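PDB 5CUV: acidocalcisomal pyrophosphatase from Trypanosoma cruzi, which probably hydrolyses inorganic diphosphate to phosphate, with magnesium as its cofactor. Local coordinates for residues Lys314-Leu319 against Ile332-Asn337; Met221-Phe226 against Val310-Val315; Gln275-Thr280 against Gly290-Ile295; Met266-Gly271 against Asp296-Gly301; Arg182-Phe187 against Glu195-Pro200. One frame throughout, in Å; residues are numbered along the deposited sequence.

Interaction 1. Residues Lys314-Leu319 against Ile332-Asn337; sequences KVLGIL and ICISHN. With MLT (D-malate), chain C.
Leu-316 and Gly-317 both give their backbone N-H to one acceptor, Ile-332 O, in an otherwise regular antiparallel pairing. A forked bond marks this classic beta bulge: Leu-316 N lies 2.8 Å from Ile-332 O and in the plane of that carbonyl, whereas Gly-317 N stands 3.2 Å from Ile-332 O and is tilted from the plane. Before the bulge, Lys-314 and Ile-334 form a hydrogen-bonded pair, and Val-315 faces Cys-333 as a non-hydrogen-bonded one. Leu-316 CD1 packs 3.8 Å from Ile-334 CG2. Lys-314 CB lies 3.6 Å from His-336 NE2, which is hydrogen-bonded to Asn-222 O; the two side chains cross at about a right angle. A bend at chi3 (-84°) of Lys-314 carries NZ to hydrogen-bond partners Cys-341 O and Leu-344 O, while CE passes 3.6 Å from D-malate O4. His-336 turns its ring edge there, CE1 lying 3.2 Å from D-malate O4. The bulged beta hairpin of strands 310-323 and 326-335 contributes one wall of the D-malate pocket.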
# COMPACT_ATOMS: atom_id res chain seq x y z
N LYS A 314 15.97 1.16 -5.82
CA LYS A 314 15.65 0.86 -7.20
C LYS A 314 15.99 2.17 -7.92
O LYS A 314 15.54 3.20 -7.54
CB LYS A 314 14.17 0.51 -7.30
CG LYS A 314 13.74 0.18 -8.74
CD LYS A 314 12.24 0.40 -9.02
CE LYS A 314 11.41 -0.78 -8.60
NZ LYS A 314 10.00 -0.59 -9.09
N VAL A 315 16.83 2.11 -8.94
CA VAL A 315 17.28 3.28 -9.72
C VAL A 315 16.21 3.65 -10.74
O VAL A 315 15.79 2.81 -11.53
CB VAL A 315 18.61 2.95 -10.49
CG1 VAL A 315 18.93 4.05 -11.40
CG2 VAL A 315 19.79 2.72 -9.54
N LEU A 316 15.75 4.90 -10.73
CA LEU A 316 14.72 5.35 -11.65
C LEU A 316 15.22 6.25 -12.74
O LEU A 316 14.62 6.30 -13.79
CB LEU A 316 13.63 6.08 -10.90
CG LEU A 316 13.00 5.17 -9.84
CD1 LEU A 316 12.32 6.06 -8.76
CD2 LEU A 316 12.03 4.09 -10.53
N GLY A 317 16.29 7.00 -12.50
CA GLY A 317 16.76 7.88 -13.55
C GLY A 317 17.96 8.67 -13.06
O GLY A 317 18.58 8.35 -12.03
N ILE A 318 18.28 9.76 -13.74
CA ILE A 318 19.42 10.49 -13.27
C ILE A 318 19.28 11.86 -13.83
O ILE A 318 18.62 12.04 -14.88
CB ILE A 318 20.71 9.77 -13.74
CG1 ILE A 318 21.92 10.26 -12.95
CG2 ILE A 318 20.84 9.89 -15.25
CD1 ILE A 318 23.20 9.35 -13.19
N LEU A 319 19.86 12.82 -13.10
CA LEU A 319 19.86 14.23 -13.44
C LEU A 319 21.35 14.71 -13.48
O LEU A 319 22.11 14.49 -12.52
CB LEU A 319 19.06 14.99 -12.37
CG LEU A 319 18.95 16.50 -12.59
CD1 LEU A 319 17.84 16.82 -13.64
CD2 LEU A 319 18.63 17.17 -11.27
N ILE A 332 18.60 9.23 -9.26
CA ILE A 332 17.29 9.31 -8.61
C ILE A 332 16.87 7.87 -8.36
O ILE A 332 16.78 7.09 -9.30
CB ILE A 332 16.23 9.96 -9.52
CG1 ILE A 332 16.76 11.26 -10.09
CG2 ILE A 332 14.98 10.16 -8.75
CD1 ILE A 332 17.10 12.26 -9.02
N CYS A 333 16.60 7.53 -7.11
CA CYS A 333 16.24 6.18 -6.78
C CYS A 333 15.18 6.19 -5.67
O CYS A 333 14.88 7.25 -5.10
CB CYS A 333 17.47 5.44 -6.28
SG CYS A 333 18.13 6.09 -4.71
N ILE A 334 14.63 5.00 -5.36
CA ILE A 334 13.66 4.87 -4.31
C ILE A 334 13.89 3.57 -3.56
O ILE A 334 14.20 2.54 -4.14
CB ILE A 334 12.16 4.90 -4.84
CG1 ILE A 334 11.21 4.88 -3.62
CG2 ILE A 334 11.86 3.72 -5.85
CD1 ILE A 334 9.80 4.87 -3.96
N SER A 335 13.77 3.63 -2.24
CA SER A 335 13.92 2.46 -1.44
C SER A 335 12.91 1.32 -1.80
O SER A 335 11.72 1.58 -1.90
CB SER A 335 13.74 2.89 -0.02
OG SER A 335 13.33 1.82 0.78
N HIS A 336 13.39 0.09 -1.99
CA HIS A 336 12.55 -1.07 -2.26
C HIS A 336 11.51 -1.30 -1.15
O HIS A 336 10.47 -1.98 -1.35
CB HIS A 336 13.42 -2.34 -2.38
CG HIS A 336 13.92 -2.59 -3.77
ND1 HIS A 336 13.06 -2.91 -4.81
CD2 HIS A 336 15.14 -2.42 -4.32
CE1 HIS A 336 13.74 -2.90 -5.95
NE2 HIS A 336 15.00 -2.60 -5.68
N ASN A 337 11.76 -0.73 0.02
CA ASN A 337 10.79 -0.88 1.07
C ASN A 337 9.68 0.20 1.13
O ASN A 337 8.81 0.15 1.98
CB ASN A 337 11.47 -0.99 2.42
CG ASN A 337 10.76 -2.02 3.28
OD1 ASN A 337 10.78 -3.25 2.95
ND2 ASN A 337 10.09 -1.55 4.37
C1 MLT C . 15.68 -6.84 -8.25
O1 MLT C . 15.76 -7.78 -7.45
O2 MLT C . 16.55 -6.70 -9.10
C2 MLT C . 14.52 -5.86 -8.18
O3 MLT C . 13.58 -6.17 -7.14
C3 MLT C . 13.83 -5.72 -9.56
C4 MLT C . 12.62 -4.78 -9.49
O4 MLT C . 12.28 -4.28 -8.45
O5 MLT C . 11.91 -4.52 -10.60

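Interaction 2. Residues Met221-Phe226 against Val310-Val315; sequences MNRYNF and VGAVKV. With MLT (D-malate), chain C.
Tyr-224 meets Val-313 through its CB, 4.1 Å from Val-313 CG2, and crosses Val-315 obliquely with its ring. With CG anti to the carbonyl carbon (chi1 -63°), the ring is laid against Val-315 CG2, which approaches CD1 to 3.4 Å and also touches CE1 and, at 4.1 Å, CZ, which bears the OH at the tip. This methyl sits over one face, 29° off the ring normal, a CH-pi contact. The backbones behind are antiparallel neighbours, strands 224-228 and 310-323, in a curled sheet consistent with the beta-barrel core of soluble pyrophosphatases. Ahead of the strand, the amide of Asn-222 continues the pairing: OD1 accepts from Val-315 N at 2.9 Å, and ND2 donates to Val-315 O at 2.8 Å, in the amide plane and on a lone pair of the carbonyl. Two bonds therefore fix the amide's rotation. D-malate O2 accepts from Asn-222 N at 2.8 Å, and D-malate O3 accepts from Arg-223 NH1 at 3.0 Å.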
# COMPACT_ATOMS: atom_id res chain seq x y z
N MSE A 221 17.15 -6.67 -13.57
CA MSE A 221 17.71 -6.41 -12.26
C MSE A 221 17.84 -4.93 -11.93
O MSE A 221 18.42 -4.13 -12.67
CB MSE A 221 19.10 -7.06 -12.17
CG MSE A 221 19.06 -8.57 -12.19
SE MSE A 221 20.79 -9.41 -12.17
CE MSE A 221 21.28 -9.00 -10.33
N ASN A 222 17.29 -4.56 -10.80
CA ASN A 222 17.39 -3.21 -10.39
C ASN A 222 17.32 -3.19 -8.89
O ASN A 222 16.28 -2.95 -8.29
CB ASN A 222 16.30 -2.34 -11.02
CG ASN A 222 16.62 -0.86 -10.87
OD1 ASN A 222 17.52 -0.48 -10.09
ND2 ASN A 222 15.92 -0.02 -11.60
N ARG A 223 18.48 -3.42 -8.29
CA ARG A 223 18.63 -3.48 -6.86
C ARG A 223 20.02 -3.00 -6.43
O ARG A 223 21.03 -3.73 -6.52
CB ARG A 223 18.42 -4.90 -6.44
CG ARG A 223 18.06 -5.00 -5.02
CD ARG A 223 16.87 -5.95 -4.90
NE ARG A 223 16.36 -5.90 -3.55
CZ ARG A 223 15.07 -5.88 -3.25
NH1 ARG A 223 14.17 -5.93 -4.24
NH2 ARG A 223 14.70 -5.79 -1.96
N TYR A 224 20.08 -1.80 -5.86
CA TYR A 224 21.37 -1.28 -5.48
C TYR A 224 21.42 -0.86 -4.03
O TYR A 224 20.39 -0.59 -3.43
CB TYR A 224 21.68 -0.06 -6.36
CG TYR A 224 21.81 -0.30 -7.84
CD1 TYR A 224 20.69 -0.48 -8.65
CD2 TYR A 224 23.07 -0.25 -8.46
CE1 TYR A 224 20.83 -0.58 -10.04
CE2 TYR A 224 23.22 -0.35 -9.87
CZ TYR A 224 22.10 -0.52 -10.65
OH TYR A 224 22.27 -0.76 -12.02
N ASN A 225 22.63 -0.81 -3.48
CA ASN A 225 22.78 -0.34 -2.13
C ASN A 225 22.99 1.17 -2.15
O ASN A 225 23.61 1.67 -3.05
CB ASN A 225 23.95 -1.03 -1.44
CG ASN A 225 23.55 -2.42 -0.86
OD1 ASN A 225 22.40 -2.63 -0.40
ND2 ASN A 225 24.51 -3.37 -0.87
N PHE A 226 22.45 1.89 -1.18
CA PHE A 226 22.55 3.34 -1.09
C PHE A 226 22.99 3.72 0.36
O PHE A 226 22.58 3.11 1.35
CB PHE A 226 21.16 3.92 -1.44
CG PHE A 226 20.89 5.29 -0.89
CD1 PHE A 226 20.32 5.45 0.36
CD2 PHE A 226 21.21 6.44 -1.62
CE1 PHE A 226 20.06 6.74 0.89
CE2 PHE A 226 20.97 7.73 -1.12
CZ PHE A 226 20.38 7.88 0.14
N VAL A 310 22.23 2.27 5.55
CA VAL A 310 22.30 1.67 4.22
C VAL A 310 21.03 0.87 3.87
O VAL A 310 20.46 0.19 4.71
CB VAL A 310 23.49 0.75 4.15
CG1 VAL A 310 23.63 0.18 2.75
CG2 VAL A 310 24.71 1.52 4.69
N GLY A 311 20.60 0.94 2.63
CA GLY A 311 19.41 0.23 2.23
C GLY A 311 19.35 -0.05 0.74
O GLY A 311 20.03 0.64 -0.07
N ALA A 312 18.57 -1.06 0.35
CA ALA A 312 18.41 -1.37 -1.05
C ALA A 312 17.45 -0.39 -1.79
O ALA A 312 16.29 -0.11 -1.35
CB ALA A 312 17.92 -2.79 -1.21
N VAL A 313 17.92 0.10 -2.94
CA VAL A 313 17.10 1.00 -3.73
C VAL A 313 16.95 0.56 -5.17
O VAL A 313 17.67 -0.30 -5.70
CB VAL A 313 17.69 2.43 -3.71
CG1 VAL A 313 17.74 2.97 -2.28
CG2 VAL A 313 19.12 2.41 -4.31
N LYS A 314 15.97 1.16 -5.82
CA LYS A 314 15.65 0.86 -7.20
C LYS A 314 15.99 2.17 -7.92
O LYS A 314 15.54 3.20 -7.54
CB LYS A 314 14.17 0.51 -7.30
CG LYS A 314 13.74 0.18 -8.74
CD LYS A 314 12.24 0.40 -9.02
CE LYS A 314 11.41 -0.78 -8.60
NZ LYS A 314 10.00 -0.59 -9.09
N VAL A 315 16.83 2.11 -8.94
CA VAL A 315 17.28 3.28 -9.72
C VAL A 315 16.21 3.65 -10.74
O VAL A 315 15.79 2.81 -11.53
CB VAL A 315 18.61 2.95 -10.49
CG1 VAL A 315 18.93 4.05 -11.40
CG2 VAL A 315 19.79 2.72 -9.54
C1 MLT C . 15.68 -6.84 -8.25
O1 MLT C . 15.76 -7.78 -7.45
O2 MLT C . 16.55 -6.70 -9.10
C2 MLT C . 14.52 -5.86 -8.18
O3 MLT C . 13.58 -6.17 -7.14
C3 MLT C . 13.83 -5.72 -9.56
C4 MLT C . 12.62 -4.78 -9.49
O4 MLT C . 12.28 -4.28 -8.45
O5 MLT C . 11.91 -4.52 -10.60

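Interaction 3. Residues Gln275-Thr280 against Gly290-Ile295; sequences QTWEST and GDNDPI
Glu-278 is held by backbone bonds to Asp-293 and Asn-292 on the other loop segment. Its N donates to Asp-293 O at 3.0 Å, nearly straight at 169°, and its O accepts from Asn-292 N at 2.6 Å. Side chains add bonds to backbone atoms. Thr-276 OG1, placed between the backbone N and the carbonyl carbon (chi1 59°), accepts from Ile-295 N at 3.0 Å and is also bonded to Leu-273 O. Asn-292 OD1 takes the N-H of Thr-280 at 2.7 Å, and Thr-280 OG1 donates to Gly-290 O at 3.0 Å from well above the carbonyl plane. Packing is mixed: Ile-295 CD1 lies 3.8 Å from Glu-278 OE2, which is weakly bonded to Ser-398 OG. Trp-277 and Asn-292 lie side by side with ring and amide planes 29° apart, Trp-277 CZ2 being 3.5 Å from Asn-292 OD1. Asp-291 OD1, 3.6 Å from Glu-278 CB, meets the aliphatic part of that side chain. Asp-291 binds magnesium together with Asp-296 and Asp-328. The hydrogen bonds between the two segments use backbone groups, hydroxyls or the Asn-292 amide, not the Asp-291 carboxylate, consistent with a metal-binding loop held in place without drawing on its coordinating carboxylate.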
# COMPACT_ATOMS: atom_id res chain seq x y z
N GLN A 275 31.03 1.58 -3.94
CA GLN A 275 31.85 1.06 -5.06
C GLN A 275 31.73 1.80 -6.35
O GLN A 275 31.63 1.16 -7.39
CB GLN A 275 31.54 -0.40 -5.36
CG GLN A 275 31.48 -1.15 -4.07
CD GLN A 275 31.39 -2.65 -4.20
OE1 GLN A 275 30.70 -3.19 -5.08
NE2 GLN A 275 32.06 -3.33 -3.32
N THR A 276 31.71 3.13 -6.29
CA THR A 276 31.63 3.93 -7.49
C THR A 276 32.63 5.06 -7.38
O THR A 276 33.07 5.43 -6.29
CB THR A 276 30.23 4.53 -7.73
OG1 THR A 276 29.82 5.35 -6.63
CG2 THR A 276 29.25 3.43 -7.95
N TRP A 277 32.98 5.63 -8.53
CA TRP A 277 33.96 6.71 -8.54
C TRP A 277 33.85 7.61 -9.80
O TRP A 277 33.99 7.15 -10.94
CB TRP A 277 35.34 6.07 -8.36
CG TRP A 277 36.34 7.01 -7.86
CD1 TRP A 277 36.24 7.78 -6.77
CD2 TRP A 277 37.57 7.34 -8.49
NE1 TRP A 277 37.33 8.59 -6.66
CE2 TRP A 277 38.17 8.35 -7.71
CE3 TRP A 277 38.23 6.88 -9.64
CZ2 TRP A 277 39.42 8.93 -8.04
CZ3 TRP A 277 39.49 7.44 -9.98
CH2 TRP A 277 40.07 8.48 -9.17
N GLU A 278 33.53 8.89 -9.58
CA GLU A 278 33.40 9.89 -10.66
C GLU A 278 34.78 10.47 -10.72
O GLU A 278 35.02 11.52 -10.08
CB GLU A 278 32.49 11.03 -10.23
CG GLU A 278 31.13 10.59 -9.91
CD GLU A 278 30.47 10.18 -11.17
OE1 GLU A 278 29.80 11.07 -11.78
OE2 GLU A 278 30.66 8.98 -11.54
N SER A 279 35.67 9.82 -11.47
CA SER A 279 37.07 10.27 -11.49
C SER A 279 37.27 11.62 -12.12
O SER A 279 36.64 11.92 -13.13
CB SER A 279 37.96 9.22 -12.19
OG SER A 279 39.33 9.56 -12.01
N THR A 280 38.12 12.43 -11.51
CA THR A 280 38.41 13.73 -12.07
C THR A 280 39.34 13.51 -13.24
O THR A 280 39.52 14.39 -14.08
CB THR A 280 39.00 14.68 -11.04
OG1 THR A 280 37.97 15.07 -10.12
CG2 THR A 280 39.54 15.95 -11.70
N GLY A 290 34.70 14.00 -13.83
CA GLY A 290 34.21 13.71 -12.51
C GLY A 290 34.68 14.71 -11.47
O GLY A 290 35.49 15.61 -11.74
N ASP A 291 34.16 14.52 -10.25
CA ASP A 291 34.47 15.34 -9.09
C ASP A 291 35.23 14.58 -8.01
O ASP A 291 35.39 15.10 -6.92
CB ASP A 291 33.18 15.96 -8.48
CG ASP A 291 31.97 14.97 -8.40
OD1 ASP A 291 32.12 13.80 -8.00
OD2 ASP A 291 30.82 15.39 -8.72
N ASN A 292 35.65 13.36 -8.30
CA ASN A 292 36.41 12.53 -7.36
C ASN A 292 35.73 12.01 -6.12
O ASN A 292 36.34 11.78 -5.07
CB ASN A 292 37.68 13.23 -6.94
CG ASN A 292 38.86 12.82 -7.77
OD1 ASN A 292 38.71 12.29 -8.86
ND2 ASN A 292 40.04 13.09 -7.27
N ASP A 293 34.44 11.84 -6.21
CA ASP A 293 33.70 11.29 -5.12
C ASP A 293 32.83 10.17 -5.66
O ASP A 293 32.74 9.99 -6.88
CB ASP A 293 32.88 12.37 -4.44
CG ASP A 293 33.64 13.01 -3.30
OD1 ASP A 293 34.46 12.27 -2.64
OD2 ASP A 293 33.43 14.23 -3.07
N PRO A 294 32.29 9.31 -4.77
CA PRO A 294 31.41 8.21 -5.18
C PRO A 294 30.23 8.95 -5.79
O PRO A 294 29.98 10.09 -5.45
CB PRO A 294 31.02 7.57 -3.85
CG PRO A 294 32.24 7.76 -3.02
CD PRO A 294 32.73 9.16 -3.36
N ILE A 295 29.52 8.33 -6.71
CA ILE A 295 28.37 8.97 -7.34
C ILE A 295 27.27 9.28 -6.31
O ILE A 295 27.02 8.51 -5.39
CB ILE A 295 27.83 8.09 -8.47
CG1 ILE A 295 27.11 8.97 -9.49
CG2 ILE A 295 26.92 7.01 -7.91
CD1 ILE A 295 26.99 8.34 -10.87

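Interaction 4. Residues Met266-Gly271 against Asp296-Gly301; sequences MMWNYG and DAIEIG
Ile-298 presents one branch each to Trp-268 and Tyr-270. Its CG2 lies 3.6 Å from Trp-268 CB, and its CG1, anti to the carbonyl carbon (chi1 -63°), reaches the edge of the Tyr-270 ring in plane, 3.5 Å from CD1. Trp-268 CD1 packs 4.0 Å from Ile-300 CB, and its indole meets Trp-233 of the third subunit. Tyr-270 and Ile-298 are a non-hydrogen-bonded pair of antiparallel strands 269-272 and 296-299, with Trp-268 and Ile-300 just beyond the strand ends; Glu-299 N bonds to Asn-269 O at 2.8 Å, in a mixed, curled sheet consistent with the barrel core of soluble pyrophosphatases. On the other face Asn-269 and Glu-299 run side by side, their weak ND2 to OE2 bond 3.3 Å long; Thr-303 O is a further partner of ND2 and Ser-335 N of Glu-299 OE1. Tyr-270 OH stands 2.8 Å from Asp-296 OD2, ring and carboxylate planes 82° apart. Asp-296, a magnesium ligand, forms a salt bridge from OD2 to Lys-330 NZ, which also makes a hydrogen bond with Tyr-270 OH.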
# COMPACT_ATOMS: atom_id res chain seq x y z
N MSE A 266 17.03 19.52 2.98
CA MSE A 266 16.88 18.61 2.01
C MSE A 266 15.71 17.81 2.00
O MSE A 266 15.37 17.42 2.90
CB MSE A 266 18.05 17.74 2.23
CG MSE A 266 19.11 17.54 1.16
SE MSE A 266 18.67 16.88 -0.54
CE MSE A 266 20.25 17.70 -0.43
N MSE A 267 15.01 17.46 1.02
CA MSE A 267 13.83 16.85 1.25
C MSE A 267 13.69 15.49 0.91
O MSE A 267 12.74 14.96 1.09
CB MSE A 267 12.92 17.56 0.42
CG MSE A 267 12.57 18.90 0.88
SE MSE A 267 12.37 20.53 -0.08
CE MSE A 267 11.43 20.92 1.43
N TRP A 268 14.72 14.93 0.43
CA TRP A 268 14.81 13.52 0.22
C TRP A 268 16.08 13.08 0.93
O TRP A 268 16.87 13.90 1.40
CB TRP A 268 14.94 13.40 -1.28
CG TRP A 268 13.82 14.08 -1.96
CD1 TRP A 268 12.55 13.58 -2.17
CD2 TRP A 268 13.78 15.46 -2.37
NE1 TRP A 268 11.73 14.58 -2.67
CE2 TRP A 268 12.45 15.74 -2.80
CE3 TRP A 268 14.73 16.49 -2.40
CZ2 TRP A 268 12.07 17.01 -3.25
CZ3 TRP A 268 14.35 17.74 -2.84
CH2 TRP A 268 13.02 18.00 -3.27
N ASN A 269 16.29 11.79 1.03
CA ASN A 269 17.48 11.32 1.67
C ASN A 269 18.51 11.47 0.56
O ASN A 269 18.31 10.98 -0.58
CB ASN A 269 17.30 9.88 2.02
CG ASN A 269 16.33 9.68 3.14
OD1 ASN A 269 16.55 10.22 4.23
ND2 ASN A 269 15.23 8.93 2.90
N TYR A 270 19.61 12.14 0.88
CA TYR A 270 20.68 12.37 -0.04
C TYR A 270 21.87 11.49 0.36
O TYR A 270 22.24 11.45 1.52
CB TYR A 270 21.08 13.83 0.03
CG TYR A 270 22.00 14.27 -1.07
CD1 TYR A 270 21.58 14.35 -2.38
CD2 TYR A 270 23.30 14.68 -0.78
CE1 TYR A 270 22.42 14.83 -3.37
CE2 TYR A 270 24.15 15.16 -1.74
CZ TYR A 270 23.71 15.24 -3.04
OH TYR A 270 24.56 15.75 -3.99
N GLY A 271 22.46 10.78 -0.58
CA GLY A 271 23.58 9.96 -0.16
C GLY A 271 24.49 9.58 -1.29
O GLY A 271 24.74 10.32 -2.23
N ASP A 296 26.65 10.43 -6.46
CA ASP A 296 25.64 10.94 -5.57
C ASP A 296 24.28 10.43 -5.88
O ASP A 296 23.91 10.26 -7.07
CB ASP A 296 25.59 12.43 -5.66
CG ASP A 296 26.76 13.06 -5.08
OD1 ASP A 296 27.72 12.34 -4.81
OD2 ASP A 296 26.73 14.28 -4.89
N ALA A 297 23.50 10.22 -4.83
CA ALA A 297 22.17 9.69 -5.05
C ALA A 297 21.15 10.30 -4.15
O ALA A 297 21.45 10.61 -3.00
CB ALA A 297 22.20 8.18 -4.86
N ILE A 298 19.95 10.45 -4.70
CA ILE A 298 18.79 11.00 -3.99
C ILE A 298 17.69 9.90 -3.92
O ILE A 298 17.22 9.43 -4.96
CB ILE A 298 18.26 12.19 -4.77
CG1 ILE A 298 19.31 13.27 -4.82
CG2 ILE A 298 17.06 12.75 -4.15
CD1 ILE A 298 19.00 14.31 -5.89
N GLU A 299 17.28 9.47 -2.71
CA GLU A 299 16.24 8.41 -2.60
C GLU A 299 14.93 9.12 -2.25
O GLU A 299 14.85 9.74 -1.21
CB GLU A 299 16.62 7.37 -1.50
CG GLU A 299 15.68 6.14 -1.30
CD GLU A 299 14.25 6.42 -0.64
OE1 GLU A 299 13.28 5.76 -1.09
OE2 GLU A 299 14.07 7.23 0.31
N ILE A 300 13.90 8.96 -3.09
CA ILE A 300 12.63 9.63 -2.92
C ILE A 300 11.45 8.97 -2.18
O ILE A 300 10.33 9.45 -2.27
CB ILE A 300 12.15 10.16 -4.29
CG1 ILE A 300 11.55 9.07 -5.14
CG2 ILE A 300 13.35 10.80 -5.05
CD1 ILE A 300 11.35 9.50 -6.61
N GLY A 301 11.68 7.92 -1.38
CA GLY A 301 10.57 7.34 -0.62
C GLY A 301 10.21 8.28 0.52
O GLY A 301 10.92 9.26 0.80

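Interaction 5. Residues Arg182-Phe187 against Glu195-Pro200; sequences RVLYYF and ELQVSP
Tyr-185, Tyr-186 and Phe-187 face Glu-195 to Pro-200 across a beta hairpin, strands 182-189 and 195-198, in an antiparallel sheet separate from the one that includes strands 310-323 and 326-335. Two CH-pi contacts dominate one face. Pro-200 CB stands over the centre of the Tyr-185 ring, 3.6 Å from the centroid and 12° off the normal. Val-198 CG1 does the same to Phe-187, 3.7 Å from the centroid; Phe-187 CG lies anti to the carbonyl carbon (chi1 -80°), which turns the ring to this methyl. On the opposite face the amide of Gln-197 lies nearly parallel to the Tyr-186 ring, planes 8° apart, and Tyr-186 CD2 is 3.6 Å from Gln-197 CA. Backbone bonds are few: Phe-187 N to Leu-196 O at 2.8 Å, Leu-196 N to Phe-187 O at 2.9 Å, and Val-198 N to Tyr-185 O at 2.8 Å. Charge and polar partners lie around the hairpin, Glu-195 bridging to Arg-171 and Arg-188, and Tyr-185 OH bonding to Gly-308 O. Val-157 of the second subunit packs on Leu-196 and Val-198. Past the strand, Ser-199 is the N-cap of the following helix, its OG bonded to His-202 N.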
# COMPACT_ATOMS: atom_id res chain seq x y z
N ARG A 182 31.77 10.33 13.98
CA ARG A 182 32.02 9.45 12.88
C ARG A 182 30.99 8.33 13.01
O ARG A 182 30.57 7.98 14.12
CB ARG A 182 33.42 8.85 13.00
CG ARG A 182 34.64 9.79 12.85
CD ARG A 182 34.83 10.13 11.41
NE ARG A 182 35.97 10.97 11.13
CZ ARG A 182 36.16 12.18 11.67
NH1 ARG A 182 35.29 12.68 12.54
NH2 ARG A 182 37.21 12.90 11.30
N VAL A 183 30.58 7.78 11.87
CA VAL A 183 29.68 6.68 11.87
C VAL A 183 30.58 5.58 11.27
O VAL A 183 30.99 5.68 10.13
CB VAL A 183 28.41 6.94 10.99
CG1 VAL A 183 27.50 5.65 10.96
CG2 VAL A 183 27.60 8.06 11.57
N LEU A 184 30.89 4.55 12.07
CA LEU A 184 31.75 3.43 11.63
C LEU A 184 30.95 2.25 11.11
O LEU A 184 29.81 2.08 11.53
CB LEU A 184 32.62 2.92 12.79
CG LEU A 184 33.56 3.85 13.60
CD1 LEU A 184 34.86 3.14 13.79
CD2 LEU A 184 33.82 5.12 12.91
N TYR A 185 31.54 1.44 10.22
CA TYR A 185 30.89 0.25 9.65
C TYR A 185 31.57 -1.09 9.95
O TYR A 185 32.78 -1.20 9.98
CB TYR A 185 30.73 0.42 8.14
CG TYR A 185 29.81 1.57 7.73
CD1 TYR A 185 30.29 2.88 7.69
CD2 TYR A 185 28.46 1.35 7.42
CE1 TYR A 185 29.47 3.94 7.36
CE2 TYR A 185 27.59 2.42 7.07
CZ TYR A 185 28.11 3.72 7.04
OH TYR A 185 27.32 4.82 6.69
N TYR A 186 30.79 -2.12 10.18
CA TYR A 186 31.36 -3.42 10.45
C TYR A 186 30.51 -4.50 9.84
O TYR A 186 29.32 -4.33 9.63
CB TYR A 186 31.35 -3.74 11.94
CG TYR A 186 32.04 -2.75 12.82
CD1 TYR A 186 31.47 -1.52 13.06
CD2 TYR A 186 33.32 -3.02 13.33
CE1 TYR A 186 32.14 -0.56 13.75
CE2 TYR A 186 34.01 -2.07 14.02
CZ TYR A 186 33.42 -0.83 14.22
OH TYR A 186 34.13 0.19 14.83
N PHE A 187 31.13 -5.63 9.62
CA PHE A 187 30.43 -6.81 9.16
C PHE A 187 30.47 -7.73 10.35
O PHE A 187 31.46 -7.76 11.12
CB PHE A 187 31.17 -7.52 8.03
CG PHE A 187 30.97 -6.91 6.71
CD1 PHE A 187 30.09 -5.84 6.55
CD2 PHE A 187 31.60 -7.41 5.63
CE1 PHE A 187 29.84 -5.29 5.33
CE2 PHE A 187 31.37 -6.88 4.39
CZ PHE A 187 30.48 -5.80 4.23
N GLU A 195 33.35 -9.67 14.38
CA GLU A 195 33.08 -8.34 13.82
C GLU A 195 34.33 -7.85 13.14
O GLU A 195 35.41 -8.06 13.62
CB GLU A 195 32.79 -7.30 14.89
CG GLU A 195 31.92 -7.75 16.04
CD GLU A 195 30.65 -6.93 16.17
OE1 GLU A 195 30.77 -5.68 16.10
OE2 GLU A 195 29.56 -7.54 16.35
N LEU A 196 34.19 -7.18 12.01
CA LEU A 196 35.35 -6.64 11.33
C LEU A 196 34.93 -5.30 10.80
O LEU A 196 33.84 -5.19 10.25
CB LEU A 196 35.74 -7.52 10.16
CG LEU A 196 36.36 -8.87 10.49
CD1 LEU A 196 36.73 -9.57 9.21
CD2 LEU A 196 37.61 -8.64 11.34
N GLN A 197 35.77 -4.29 10.96
CA GLN A 197 35.44 -2.99 10.42
C GLN A 197 35.57 -2.97 8.88
O GLN A 197 36.50 -3.56 8.31
CB GLN A 197 36.33 -1.93 11.01
CG GLN A 197 35.96 -0.58 10.50
CD GLN A 197 36.68 0.45 11.27
OE1 GLN A 197 37.84 0.23 11.58
NE2 GLN A 197 36.02 1.57 11.61
N VAL A 198 34.66 -2.30 8.18
CA VAL A 198 34.74 -2.31 6.73
C VAL A 198 34.59 -0.92 6.22
O VAL A 198 34.28 -0.04 6.97
CB VAL A 198 33.63 -3.18 6.11
CG1 VAL A 198 33.85 -4.64 6.44
CG2 VAL A 198 32.28 -2.72 6.64
N SER A 199 34.84 -0.71 4.93
CA SER A 199 34.65 0.59 4.34
C SER A 199 33.29 0.58 3.67
O SER A 199 32.99 -0.29 2.83
CB SER A 199 35.69 0.84 3.27
OG SER A 199 35.36 1.95 2.42
N PRO A 200 32.41 1.50 4.05
CA PRO A 200 31.11 1.52 3.38
C PRO A 200 31.32 1.75 1.87
O PRO A 200 30.57 1.25 1.04
CB PRO A 200 30.38 2.69 4.04
CG PRO A 200 31.53 3.57 4.59
CD PRO A 200 32.50 2.51 5.12

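In the fold
Along the chain interaction 5 closes first; interaction 2 then spans a long section within which interaction 4 encloses interaction 3, and interaction 1 follows on strand 310-323. Interactions 1, 2 and 4 belong to one mixed sheet: interactions 1 and 2 share Lys-314 and Val-315, with centres about 7 Å apart, and the centre of interaction 4 lies about 9 Å from that of interaction 1. Interaction 3 is the loop between strands 269-272 and 296-299, so Asp-291 and Asp-296 approach magnesium from adjoining segments, while D-malate lies at interactions 1 and 2. Interaction 5, in another sheet, is about 19 Å from interaction 2 between centres, touching it through Tyr-185 and Val-310.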